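Local coordinates for protein terminal oxygenase component of carbazole 1,9a-dioxygenase (Sphingomonas, PDB 3GKQ) that serves as the terminal oxygenase of carbazole 1,9a-dioxygenase, probably passing electrons from its Rieske [2Fe-2S] cluster to a nonheme iron that activates oxygen, at residues V35-E40 against K133-L138; H164-V169 against Y297-G302; F207-P212 against D230-H235. One frame throughout, in Å; residues are numbered along the deposited sequence.

Interaction 1. Residues V35-E40 against K133-L138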
ATOM      1  N   VAL A  35      13.343   6.549 -24.276  1.00 28.00           N
ATOM      2  CA  VAL A  35      12.394   5.725 -23.536  1.00 29.58           C
ATOM      3  C   VAL A  35      12.435   4.237 -23.848  1.00 31.40           C
ATOM      4  O   VAL A  35      12.004   3.417 -23.034  1.00 29.39           O
ATOM      5  CB  VAL A  35      10.945   6.206 -23.758  1.00 30.57           C
ATOM      6  CG1 VAL A  35      10.792   7.631 -23.258  1.00 32.52           C
ATOM      7  CG2 VAL A  35      10.588   6.122 -25.239  1.00 30.88           C
ATOM      8  N   ARG A  36      12.960   3.883 -25.017  1.00 30.65           N
ATOM      9  CA  ARG A  36      13.003   2.481 -25.404  1.00 33.06           C
ATOM     10  C   ARG A  36      14.061   2.256 -26.489  1.00 33.54           C
ATOM     11  O   ARG A  36      14.497   3.201 -27.155  1.00 31.68           O
ATOM     12  CB  ARG A  36      11.615   2.078 -25.928  1.00 36.29           C
ATOM     13  CG  ARG A  36      11.162   0.667 -25.594  1.00 41.53           C
ATOM     14  CD  ARG A  36      10.114   0.627 -24.486  1.00 39.42           C
ATOM     15  NE  ARG A  36      10.682   0.940 -23.183  1.00 45.45           N
ATOM     16  CZ  ARG A  36      10.010   0.895 -22.037  1.00 45.68           C
ATOM     17  NH1 ARG A  36       8.730   0.543 -22.018  1.00 45.66           N
ATOM     18  NH2 ARG A  36      10.622   1.204 -20.903  1.00 48.81           N
ATOM     19  N   LEU A  37      14.487   1.008 -26.650  1.00 32.73           N
ATOM     20  CA  LEU A  37      15.459   0.670 -27.683  1.00 34.74           C
ATOM     21  C   LEU A  37      14.669   0.539 -28.983  1.00 34.39           C
ATOM     22  O   LEU A  37      13.532   0.067 -28.967  1.00 32.65           O
ATOM     23  CB  LEU A  37      16.149  -0.660 -27.355  1.00 34.55           C
ATOM     24  CG  LEU A  37      16.866  -0.736 -26.005  1.00 35.27           C
ATOM     25  CD1 LEU A  37      17.398  -2.141 -25.775  1.00 34.99           C
ATOM     26  CD2 LEU A  37      17.996   0.277 -25.972  1.00 36.23           C
ATOM     27  N   SER A  38      15.258   0.957 -30.099  1.00 35.27           N
ATOM     28  CA  SER A  38      14.580   0.881 -31.393  1.00 36.70           C
ATOM     29  C   SER A  38      13.944  -0.481 -31.658  1.00 37.41           C
ATOM     30  O   SER A  38      12.815  -0.563 -32.142  1.00 37.46           O
ATOM     31  CB  SER A  38      15.556   1.204 -32.530  1.00 37.53           C
ATOM     32  OG  SER A  38      15.918   2.572 -32.527  1.00 37.64           O
ATOM     33  N   ALA A  39      14.672  -1.544 -31.335  1.00 37.78           N
ATOM     34  CA  ALA A  39      14.193  -2.904 -31.551  1.00 38.54           C
ATOM     35  C   ALA A  39      12.912  -3.232 -30.787  1.00 38.98           C
ATOM     36  O   ALA A  39      12.170  -4.133 -31.178  1.00 39.79           O
ATOM     37  CB  ALA A  39      15.289  -3.907 -31.177  1.00 39.04           C
ATOM     38  N   GLU A  40      12.651  -2.508 -29.701  1.00 37.58           N
ATOM     39  CA  GLU A  40      11.460  -2.755 -28.894  1.00 36.45           C
ATOM     40  C   GLU A  40      10.222  -2.078 -29.469  1.00 35.55           C
ATOM     41  O   GLU A  40       9.102  -2.346 -29.037  1.00 36.48           O
ATOM     42  CB  GLU A  40      11.683  -2.265 -27.463  1.00 37.83           C
ATOM     43  CG  GLU A  40      12.819  -2.959 -26.739  1.00 38.26           C
ATOM     44  CD  GLU A  40      13.061  -2.378 -25.359  1.00 39.83           C
ATOM     45  OE1 GLU A  40      13.372  -1.173 -25.269  1.00 38.31           O
ATOM     46  OE2 GLU A  40      12.940  -3.124 -24.364  1.00 41.97           O
ATOM     47  N   LYS A 133      21.068   6.315 -32.622  1.00 36.69           N
ATOM     48  CA  LYS A 133      21.888   5.362 -31.889  1.00 35.34           C
ATOM     49  C   LYS A 133      21.114   4.213 -31.263  1.00 34.84           C
ATOM     50  O   LYS A 133      21.434   3.776 -30.159  1.00 35.34           O
ATOM     51  CB  LYS A 133      22.674   6.100 -30.804  1.00 35.42           C
ATOM     52  CG  LYS A 133      23.570   7.195 -31.342  1.00 36.07           C
ATOM     53  CD  LYS A 133      24.559   6.628 -32.354  1.00 37.25           C
ATOM     54  CE  LYS A 133      25.428   7.715 -32.961  1.00 37.01           C
ATOM     55  NZ  LYS A 133      26.364   7.149 -33.971  1.00 38.42           N
ATOM     56  N   GLY A 134      20.098   3.728 -31.970  1.00 34.26           N
ATOM     57  CA  GLY A 134      19.311   2.617 -31.470  1.00 34.16           C
ATOM     58  C   GLY A 134      18.351   2.965 -30.346  1.00 34.50           C
ATOM     59  O   GLY A 134      17.842   2.075 -29.667  1.00 35.12           O
ATOM     60  N   LEU A 135      18.090   4.252 -30.155  1.00 33.79           N
ATOM     61  CA  LEU A 135      17.181   4.689 -29.099  1.00 34.17           C
ATOM     62  C   LEU A 135      16.073   5.588 -29.625  1.00 33.27           C
ATOM     63  O   LEU A 135      16.274   6.359 -30.563  1.00 32.53           O
ATOM     64  CB  LEU A 135      17.949   5.459 -28.020  1.00 32.32           C
ATOM     65  CG  LEU A 135      18.978   4.710 -27.176  1.00 31.88           C
ATOM     66  CD1 LEU A 135      19.828   5.717 -26.409  1.00 30.86           C
ATOM     67  CD2 LEU A 135      18.266   3.757 -26.226  1.00 30.74           C
ATOM     68  N   VAL A 136      14.900   5.482 -29.014  1.00 33.72           N
ATOM     69  CA  VAL A 136      13.777   6.326 -29.393  1.00 33.66           C
ATOM     70  C   VAL A 136      13.648   7.411 -28.328  1.00 32.32           C
ATOM     71  O   VAL A 136      13.365   7.116 -27.164  1.00 33.98           O
ATOM     72  CB  VAL A 136      12.457   5.518 -29.474  1.00 35.63           C
ATOM     73  CG1 VAL A 136      12.302   4.648 -28.242  1.00 41.28           C
ATOM     74  CG2 VAL A 136      11.267   6.467 -29.578  1.00 34.94           C
ATOM     75  N   PHE A 137      13.881   8.659 -28.723  1.00 30.64           N
ATOM     76  CA  PHE A 137      13.779   9.795 -27.811  1.00 30.83           C
ATOM     77  C   PHE A 137      12.446  10.515 -27.991  1.00 31.41           C
ATOM     78  O   PHE A 137      11.961  10.670 -29.115  1.00 30.22           O
ATOM     79  CB  PHE A 137      14.888  10.817 -28.068  1.00 29.90           C
ATOM     80  CG  PHE A 137      16.267  10.331 -27.738  1.00 31.91           C
ATOM     81  CD1 PHE A 137      16.952   9.487 -28.608  1.00 31.34           C
ATOM     82  CD2 PHE A 137      16.897  10.748 -26.570  1.00 30.65           C
ATOM     83  CE1 PHE A 137      18.249   9.068 -28.322  1.00 32.97           C
ATOM     84  CE2 PHE A 137      18.193  10.334 -26.271  1.00 33.25           C
ATOM     85  CZ  PHE A 137      18.873   9.492 -27.150  1.00 32.98           C
ATOM     86  N   LEU A 138      11.864  10.959 -26.882  1.00 29.67           N
ATOM     87  CA  LEU A 138      10.613  11.702 -26.925  1.00 29.53           C
ATOM     88  C   LEU A 138      10.860  13.075 -26.315  1.00 30.18           C
ATOM     89  O   LEU A 138      11.637  13.205 -25.367  1.00 30.69           O
ATOM     90  CB  LEU A 138       9.525  11.004 -26.112  1.00 28.99           C
ATOM     91  CG  LEU A 138       9.106   9.580 -26.465  1.00 31.17           C
ATOM     92  CD1 LEU A 138       7.931   9.184 -25.575  1.00 28.63           C
ATOM     93  CD2 LEU A 138       8.722   9.492 -27.937  1.00 27.53           C
TER
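Gly134 begins the contact with its carbonyl oxygen. Its positive phi of 74° is one that glycine adopts easily. Ser38 N donates to Gly134 O at 2.8 Å in a nearly straight bond. The donor stands above the carbonyl plane, not on a lone pair. Leu37 CA adds a CA-H...O contact to the same oxygen. Ser38 OG turns anti to its own carbonyl carbon and passes 3.3 Å from Gly134 C, but its hydrogen bond goes to Glu131.

Leu135 faces Leu37 as an antiparallel non-hydrogen-bonded pair. Their side chains lie side by side and point the same way. The two CD2 methyls of Leu37 and Leu135 press together at 3.5 Å, tighter than usual.

Val136 bonds through both its N and its O. Its O receives Val35 N at 2.9 Å, nearly along the C=O axis. Its N donates to Arg36 O, whose position is less certain. Val136 CG1 also meets Val35 CG2 at 3.8 Å.

Leu138 crosses Val35 at about a right angle, with CG 4.0 Å from Val35 CG2.

The pairing joins the end of strand 31-35 to strand 135-140, the middle strand of a three-stranded antiparallel sheet. Segment 35-40, in the Rieske [2Fe-2S] part of the sequence, turns a corner at Arg36. Val35 and Leu138 pack on Leu51 of strand 47-51, while Leu135 rests on Leu298 and Met300 of strand 294-304.

Interaction 2. Residues H164-V169 against Y297-G302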
ATOM      1  N   HIS A 164      25.247   0.458 -28.247  1.00 34.31           N
ATOM      2  CA  HIS A 164      24.387  -0.639 -27.809  1.00 34.69           C
ATOM      3  C   HIS A 164      24.101  -0.404 -26.331  1.00 33.64           C
ATOM      4  O   HIS A 164      24.880   0.257 -25.646  1.00 32.88           O
ATOM      5  CB  HIS A 164      25.088  -1.988 -27.989  1.00 37.33           C
ATOM      6  CG  HIS A 164      25.397  -2.318 -29.414  1.00 39.77           C
ATOM      7  ND1 HIS A 164      24.413  -2.515 -30.360  1.00 41.40           N
ATOM      8  CD2 HIS A 164      26.576  -2.451 -30.062  1.00 39.89           C
ATOM      9  CE1 HIS A 164      24.976  -2.756 -31.531  1.00 41.78           C
ATOM     10  NE2 HIS A 164      26.286  -2.722 -31.379  1.00 42.28           N
ATOM     11  N   GLY A 165      22.989  -0.933 -25.836  1.00 33.52           N
ATOM     12  CA  GLY A 165      22.671  -0.732 -24.437  1.00 33.42           C
ATOM     13  C   GLY A 165      21.515  -1.558 -23.920  1.00 33.54           C
ATOM     14  O   GLY A 165      20.975  -2.409 -24.627  1.00 34.46           O
ATOM     15  N   GLN A 166      21.149  -1.303 -22.668  1.00 32.01           N
ATOM     16  CA  GLN A 166      20.051  -1.997 -22.010  1.00 31.18           C
ATOM     17  C   GLN A 166      19.452  -1.060 -20.965  1.00 30.35           C
ATOM     18  O   GLN A 166      20.082  -0.077 -20.565  1.00 30.33           O
ATOM     19  CB  GLN A 166      20.551  -3.271 -21.315  1.00 29.38           C
ATOM     20  CG  GLN A 166      21.633  -3.028 -20.260  1.00 29.75           C
ATOM     21  CD  GLN A 166      21.940  -4.268 -19.424  1.00 30.94           C
ATOM     22  OE1 GLN A 166      21.792  -5.397 -19.887  1.00 32.63           O
ATOM     23  NE2 GLN A 166      22.389  -4.057 -18.190  1.00 29.33           N
ATOM     24  N   HIS A 167      18.236  -1.359 -20.526  1.00 29.97           N
ATOM     25  CA  HIS A 167      17.595  -0.541 -19.507  1.00 30.98           C
ATOM     26  C   HIS A 167      16.851  -1.404 -18.499  1.00 31.81           C
ATOM     27  O   HIS A 167      16.527  -2.561 -18.774  1.00 31.47           O
ATOM     28  CB  HIS A 167      16.652   0.491 -20.147  1.00 30.21           C
ATOM     29  CG  HIS A 167      15.616  -0.096 -21.055  1.00 31.32           C
ATOM     30  ND1 HIS A 167      14.548  -0.838 -20.593  1.00 31.88           N
ATOM     31  CD2 HIS A 167      15.470  -0.025 -22.401  1.00 31.09           C
ATOM     32  CE1 HIS A 167      13.789  -1.196 -21.615  1.00 30.05           C
ATOM     33  NE2 HIS A 167      14.327  -0.715 -22.722  1.00 30.46           N
ATOM     34  N   ARG A 168      16.610  -0.838 -17.321  1.00 31.48           N
ATOM     35  CA  ARG A 168      15.904  -1.534 -16.252  1.00 31.48           C
ATOM     36  C   ARG A 168      15.207  -0.475 -15.412  1.00 30.45           C
ATOM     37  O   ARG A 168      15.655   0.671 -15.354  1.00 27.88           O
ATOM     38  CB  ARG A 168      16.888  -2.310 -15.365  1.00 30.92           C
ATOM     39  CG  ARG A 168      17.662  -1.429 -14.384  1.00 34.96           C
ATOM     40  CD  ARG A 168      18.720  -2.210 -13.594  1.00 38.28           C
ATOM     41  NE  ARG A 168      19.972  -2.356 -14.339  1.00 40.79           N
ATOM     42  CZ  ARG A 168      21.066  -2.953 -13.869  1.00 43.58           C
ATOM     43  NH1 ARG A 168      21.075  -3.474 -12.644  1.00 43.84           N
ATOM     44  NH2 ARG A 168      22.159  -3.020 -14.620  1.00 40.25           N
ATOM     45  N   VAL A 169      14.111  -0.848 -14.766  1.00 30.66           N
ATOM     46  CA  VAL A 169      13.409   0.100 -13.924  1.00 30.69           C
ATOM     47  C   VAL A 169      14.030  -0.002 -12.539  1.00 29.21           C
ATOM     48  O   VAL A 169      14.256  -1.099 -12.033  1.00 28.23           O
ATOM     49  CB  VAL A 169      11.903  -0.215 -13.855  1.00 33.29           C
ATOM     50  CG1 VAL A 169      11.294  -0.146 -15.251  1.00 32.09           C
ATOM     51  CG2 VAL A 169      11.693  -1.590 -13.270  1.00 38.48           C
ATOM     52  N   TYR A 297      16.692   3.211 -15.796  1.00 26.59           N
ATOM     53  CA  TYR A 297      18.147   3.284 -15.834  1.00 27.80           C
ATOM     54  C   TYR A 297      18.597   2.711 -17.177  1.00 28.04           C
ATOM     55  O   TYR A 297      18.530   1.505 -17.404  1.00 28.66           O
ATOM     56  CB  TYR A 297      18.727   2.488 -14.659  1.00 28.13           C
ATOM     57  CG  TYR A 297      20.234   2.343 -14.647  1.00 29.56           C
ATOM     58  CD1 TYR A 297      21.063   3.410 -14.995  1.00 29.85           C
ATOM     59  CD2 TYR A 297      20.832   1.146 -14.246  1.00 29.89           C
ATOM     60  CE1 TYR A 297      22.451   3.295 -14.943  1.00 31.61           C
ATOM     61  CE2 TYR A 297      22.225   1.016 -14.187  1.00 31.44           C
ATOM     62  CZ  TYR A 297      23.025   2.097 -14.535  1.00 32.87           C
ATOM     63  OH  TYR A 297      24.396   1.990 -14.458  1.00 32.85           O
ATOM     64  N   LEU A 298      19.028   3.601 -18.067  1.00 28.96           N
ATOM     65  CA  LEU A 298      19.469   3.241 -19.415  1.00 30.29           C
ATOM     66  C   LEU A 298      20.997   3.260 -19.471  1.00 31.18           C
ATOM     67  O   LEU A 298      21.615   4.291 -19.210  1.00 30.41           O
ATOM     68  CB  LEU A 298      18.917   4.259 -20.415  1.00 30.48           C
ATOM     69  CG  LEU A 298      18.406   3.862 -21.806  1.00 34.90           C
ATOM     70  CD1 LEU A 298      18.788   4.970 -22.778  1.00 32.83           C
ATOM     71  CD2 LEU A 298      18.985   2.539 -22.268  1.00 32.80           C
ATOM     72  N   GLN A 299      21.596   2.126 -19.821  1.00 31.95           N
ATOM     73  CA  GLN A 299      23.052   2.010 -19.905  1.00 32.07           C
ATOM     74  C   GLN A 299      23.488   1.798 -21.346  1.00 32.08           C
ATOM     75  O   GLN A 299      23.174   0.768 -21.935  1.00 33.08           O
ATOM     76  CB  GLN A 299      23.533   0.816 -19.086  1.00 32.69           C
ATOM     77  CG  GLN A 299      23.253   0.895 -17.609  1.00 32.23           C
ATOM     78  CD  GLN A 299      23.454  -0.438 -16.926  1.00 32.98           C
ATOM     79  OE1 GLN A 299      22.648  -1.358 -17.084  1.00 31.10           O
ATOM     80  NE2 GLN A 299      24.542  -0.557 -16.169  1.00 32.14           N
ATOM     81  N   MET A 300      24.212   2.762 -21.907  1.00 31.23           N
ATOM     82  CA  MET A 300      24.679   2.649 -23.284  1.00 32.01           C
ATOM     83  C   MET A 300      26.201   2.579 -23.336  1.00 32.97           C
ATOM     84  O   MET A 300      26.893   3.287 -22.600  1.00 32.90           O
ATOM     85  CB  MET A 300      24.227   3.852 -24.123  1.00 32.07           C
ATOM     86  CG  MET A 300      22.752   4.227 -24.001  1.00 31.17           C
ATOM     87  SD  MET A 300      21.626   2.880 -24.339  1.00 33.75           S
ATOM     88  CE  MET A 300      21.837   2.700 -26.122  1.00 29.35           C
ATOM     89  N   LEU A 301      26.718   1.715 -24.204  1.00 33.88           N
ATOM     90  CA  LEU A 301      28.158   1.585 -24.392  1.00 33.84           C
ATOM     91  C   LEU A 301      28.452   1.948 -25.840  1.00 34.94           C
ATOM     92  O   LEU A 301      27.804   1.449 -26.763  1.00 35.18           O
ATOM     93  CB  LEU A 301      28.633   0.157 -24.105  1.00 32.41           C
ATOM     94  CG  LEU A 301      28.625  -0.297 -22.642  1.00 32.49           C
ATOM     95  CD1 LEU A 301      29.298  -1.650 -22.537  1.00 32.15           C
ATOM     96  CD2 LEU A 301      29.355   0.720 -21.767  1.00 29.96           C
ATOM     97  N   GLY A 302      29.416   2.835 -26.037  1.00 34.32           N
ATOM     98  CA  GLY A 302      29.753   3.240 -27.384  1.00 35.82           C
ATOM     99  C   GLY A 302      31.201   2.966 -27.732  1.00 36.46           C
ATOM    100  O   GLY A 302      32.074   2.974 -26.861  1.00 35.80           O
TER
HETATM  101  O   HOH W   1      19.978  -1.019 -16.917  1.00 26.56           O
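Gln299 OE1 is gripped by three donors. Gln166 NE2 reaches it at 2.9 Å in an almost straight bond (176°), with the oxygen lying in the Gln166 amide plane. Arg168 NH2 donates to it at 3.0 Å, and the oxygen sits at the guanidinium edge. Both donors stand above the plane of the Gln299 carbonyl. A water gives the third bond, at 2.7 Å to Gln299 OE1. The same water accepts from Arg168 NE and donates to Tyr297 O, so it ties three residues together. The bend of the Arg168 chain at chi3 (83°) helps place the guanidinium here. Arg168 NH1 forms a salt bridge with Asp332, which helps fix the group.

The two strands run antiparallel, and the axes of the short segments approach to 4.6 Å. His164 and Leu301, Gln166 and Gln299, and Arg168 and Tyr297 are hydrogen-bonded pairs, each with two backbone bonds. Leu301 N, for example, meets His164 O nearly along the C=O axis.

Tyr297 lies alongside Arg168, its CD2 3.6 Å from Arg168 NE. Gln299 CG covers one face of the Tyr297 ring, offset toward the rim. On the other face of the sheet, Leu298 CD2 packs at 3.8 Å on His167 CB. Met300 bends at chi2 and chi3, which brings SD within 3.8 Å of Gly165 CA, where no side chain intervenes.

Strand 161-170 is an edge strand, within this chain, of the antiparallel sheet of a Bet v 1-like domain, and strand 294-304 is next to it. Helix 308-328 covers the Gln166 and Arg168 face through Val323, Leu327 and Asn328. The Tyr297 side chain lies about 7 Å from the bound Fe(II), and its OH bonds to Glu285 of strand 282-289.

Interaction 3. Residues F207-P212 against D230-H235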
ATOM      1  N   PHE A 207      39.698   9.300  -3.219  1.00 46.03           N
ATOM      2  CA  PHE A 207      40.580  10.385  -3.661  1.00 44.96           C
ATOM      3  C   PHE A 207      40.831  11.453  -2.589  1.00 44.93           C
ATOM      4  O   PHE A 207      39.982  11.700  -1.741  1.00 45.67           O
ATOM      5  CB  PHE A 207      39.963  11.082  -4.873  1.00 44.32           C
ATOM      6  CG  PHE A 207      39.648  10.160  -6.018  1.00 44.06           C
ATOM      7  CD1 PHE A 207      40.643   9.758  -6.904  1.00 44.23           C
ATOM      8  CD2 PHE A 207      38.350   9.712  -6.225  1.00 42.69           C
ATOM      9  CE1 PHE A 207      40.346   8.922  -7.990  1.00 43.76           C
ATOM     10  CE2 PHE A 207      38.042   8.879  -7.303  1.00 42.27           C
ATOM     11  CZ  PHE A 207      39.041   8.484  -8.188  1.00 41.75           C
ATOM     12  N   ALA A 208      42.004  12.084  -2.640  1.00 45.66           N
ATOM     13  CA  ALA A 208      42.358  13.161  -1.708  1.00 46.08           C
ATOM     14  C   ALA A 208      42.441  14.430  -2.569  1.00 46.62           C
ATOM     15  O   ALA A 208      43.526  14.839  -2.983  1.00 47.60           O
ATOM     16  CB  ALA A 208      43.705  12.875  -1.045  1.00 45.24           C
ATOM     17  N   PRO A 209      41.283  15.060  -2.846  1.00 46.83           N
ATOM     18  CA  PRO A 209      41.119  16.275  -3.657  1.00 46.51           C
ATOM     19  C   PRO A 209      42.021  17.475  -3.370  1.00 48.50           C
ATOM     20  O   PRO A 209      42.495  17.677  -2.245  1.00 47.78           O
ATOM     21  CB  PRO A 209      39.641  16.620  -3.461  1.00 46.47           C
ATOM     22  CG  PRO A 209      39.006  15.281  -3.250  1.00 45.99           C
ATOM     23  CD  PRO A 209      39.981  14.633  -2.300  1.00 46.64           C
ATOM     24  N   GLY A 210      42.239  18.277  -4.410  1.00 50.43           N
ATOM     25  CA  GLY A 210      43.050  19.469  -4.270  1.00 51.43           C
ATOM     26  C   GLY A 210      42.135  20.658  -4.040  1.00 52.88           C
ATOM     27  O   GLY A 210      41.119  20.544  -3.344  1.00 52.47           O
ATOM     28  N   ASP A 211      42.486  21.798  -4.625  1.00 52.51           N
ATOM     29  CA  ASP A 211      41.685  23.009  -4.486  1.00 52.98           C
ATOM     30  C   ASP A 211      40.252  22.753  -4.947  1.00 51.25           C
ATOM     31  O   ASP A 211      40.020  22.321  -6.077  1.00 51.01           O
ATOM     32  CB  ASP A 211      42.286  24.134  -5.329  1.00 55.58           C
ATOM     33  CG  ASP A 211      42.377  23.769  -6.800  1.00 58.41           C
ATOM     34  OD1 ASP A 211      43.184  22.877  -7.152  1.00 60.23           O
ATOM     35  OD2 ASP A 211      41.633  24.369  -7.606  1.00 60.50           O
ATOM     36  N   PRO A 212      39.267  23.028  -4.077  1.00 49.96           N
ATOM     37  CA  PRO A 212      37.861  22.815  -4.435  1.00 48.91           C
ATOM     38  C   PRO A 212      37.451  23.552  -5.711  1.00 49.09           C
ATOM     39  O   PRO A 212      36.481  23.173  -6.375  1.00 46.89           O
ATOM     40  CB  PRO A 212      37.110  23.318  -3.201  1.00 48.99           C
ATOM     41  CG  PRO A 212      38.047  24.351  -2.621  1.00 49.31           C
ATOM     42  CD  PRO A 212      39.383  23.670  -2.755  1.00 48.50           C
ATOM     43  N   ASP A 230      33.837  16.370 -14.104  1.00 34.49           N
ATOM     44  CA  ASP A 230      34.422  16.032 -12.822  1.00 37.77           C
ATOM     45  C   ASP A 230      35.935  16.011 -12.994  1.00 39.66           C
ATOM     46  O   ASP A 230      36.486  15.143 -13.675  1.00 37.91           O
ATOM     47  CB  ASP A 230      33.897  14.677 -12.352  1.00 39.15           C
ATOM     48  CG  ASP A 230      34.646  14.143 -11.160  1.00 41.59           C
ATOM     49  OD1 ASP A 230      35.160  14.951 -10.355  1.00 41.87           O
ATOM     50  OD2 ASP A 230      34.707  12.904 -11.020  1.00 46.73           O
ATOM     51  N   LEU A 231      36.590  16.993 -12.380  1.00 42.70           N
ATOM     52  CA  LEU A 231      38.037  17.147 -12.462  1.00 44.76           C
ATOM     53  C   LEU A 231      38.779  16.758 -11.176  1.00 45.54           C
ATOM     54  O   LEU A 231      39.853  17.292 -10.894  1.00 46.54           O
ATOM     55  CB  LEU A 231      38.375  18.601 -12.810  1.00 43.28           C
ATOM     56  CG  LEU A 231      37.745  19.221 -14.065  1.00 45.39           C
ATOM     57  CD1 LEU A 231      38.173  20.684 -14.156  1.00 43.18           C
ATOM     58  CD2 LEU A 231      38.175  18.460 -15.324  1.00 43.09           C
ATOM     59  N   LEU A 232      38.212  15.841 -10.397  1.00 45.86           N
ATOM     60  CA  LEU A 232      38.850  15.408  -9.156  1.00 46.45           C
ATOM     61  C   LEU A 232      40.041  14.519  -9.523  1.00 49.18           C
ATOM     62  O   LEU A 232      41.093  14.563  -8.878  1.00 49.36           O
ATOM     63  CB  LEU A 232      37.857  14.617  -8.298  1.00 43.96           C
ATOM     64  CG  LEU A 232      38.086  14.491  -6.781  1.00 45.03           C
ATOM     65  CD1 LEU A 232      37.091  13.495  -6.208  1.00 39.78           C
ATOM     66  CD2 LEU A 232      39.492  14.030  -6.479  1.00 45.35           C
ATOM     67  N   GLY A 233      39.863  13.715 -10.570  1.00 50.58           N
ATOM     68  CA  GLY A 233      40.919  12.825 -11.023  1.00 53.08           C
ATOM     69  C   GLY A 233      42.219  13.563 -11.267  1.00 53.44           C
ATOM     70  O   GLY A 233      43.169  13.458 -10.488  1.00 54.66           O
ATOM     71  N   GLU A 234      42.246  14.332 -12.349  1.00 53.98           N
ATOM     72  CA  GLU A 234      43.415  15.104 -12.742  1.00 53.69           C
ATOM     73  C   GLU A 234      43.796  16.152 -11.696  1.00 53.26           C
ATOM     74  O   GLU A 234      44.674  16.980 -11.939  1.00 55.56           O
ATOM     75  CB  GLU A 234      43.137  15.780 -14.092  1.00 56.84           C
ATOM     76  CG  GLU A 234      44.325  16.503 -14.720  1.00 60.38           C
ATOM     77  CD  GLU A 234      43.963  17.189 -16.030  1.00 62.84           C
ATOM     78  OE1 GLU A 234      43.591  16.480 -16.993  1.00 64.12           O
ATOM     79  OE2 GLU A 234      44.047  18.438 -16.097  1.00 63.62           O
ATOM     80  N   HIS A 235      43.148  16.125 -10.535  1.00 51.77           N
ATOM     81  CA  HIS A 235      43.452  17.102  -9.492  1.00 51.28           C
ATOM     82  C   HIS A 235      43.371  16.536  -8.076  1.00 50.23           C
ATOM     83  O   HIS A 235      42.718  17.112  -7.197  1.00 51.02           O
ATOM     84  CB  HIS A 235      42.514  18.307  -9.623  1.00 51.95           C
ATOM     85  CG  HIS A 235      42.580  18.977 -10.963  1.00 53.65           C
ATOM     86  ND1 HIS A 235      42.266  18.323 -12.137  1.00 54.20           N
ATOM     87  CD2 HIS A 235      42.942  20.232 -11.315  1.00 53.71           C
ATOM     88  CE1 HIS A 235      42.433  19.148 -13.155  1.00 54.32           C
ATOM     89  NE2 HIS A 235      42.843  20.312 -12.686  1.00 54.83           N
TER
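Leu232 O is gripped by two donors. His235 N reaches it at 3.1 Å, although the position of that nitrogen is less certain, and Ser236 OG supplies the second bond. Leu232 N is held as well. It donates to Asp230 OD1 at 3.2 Å (154°), and the nitrogen approaches from above the carboxylate plane. This is an Asx turn, made where strand 227-230 ends and the loop to strand 236-244 begins. It helps hold the backbone of Leu232 while the side chain turns toward the other segment.

That loop joins two sheets of the Bet v 1-like domain. Strand 227-230 belongs to the large antiparallel sheet. Strand 236-244 belongs to a small one, where it pairs with strand 206-209.

Leu232 CG stands anti to the backbone N (chi1 -158°). This carries CD2 in between two residues of the first segment. Leu232 CD2 touches Phe207 CB at 3.4 Å, and it also meets Pro209 CG at 3.5 Å, tighter than usual. Leu232 CD1 lies farther off, 4.0 Å from Phe207 CB. The Leu232 side chain crosses both partners obliquely.

At the outer end Gly210 N makes a weak, bent hydrogen bond to His235 O, 3.1 Å long. The backbone of Phe207 bonds to a neighbouring subunit, and Ala208 and Pro209 pack on Asn113 of that subunit.

From the N terminus, interaction 1 closes first. The loop between its segments carries the cluster ligands Cys72, His74, Cys93 and His96. It is complete before interaction 2 opens at 164-169. The loop closed by 297-302 contains the iron ligands His186 and His190, and interaction 3 is nested inside it, closing a short loop of 17 residues. Interactions 1 and 2 touch: Glu40 OE1 probably bonds to His167 NE2 at 2.8 Å, and Leu135 CD1 packs on Met300 CE. They thus join the three-stranded sheet of interaction 1 to the large sheet of the Bet v 1-like domain. Interaction 3 lies across the chain's centre from interaction 1, their centres about 36 Å apart.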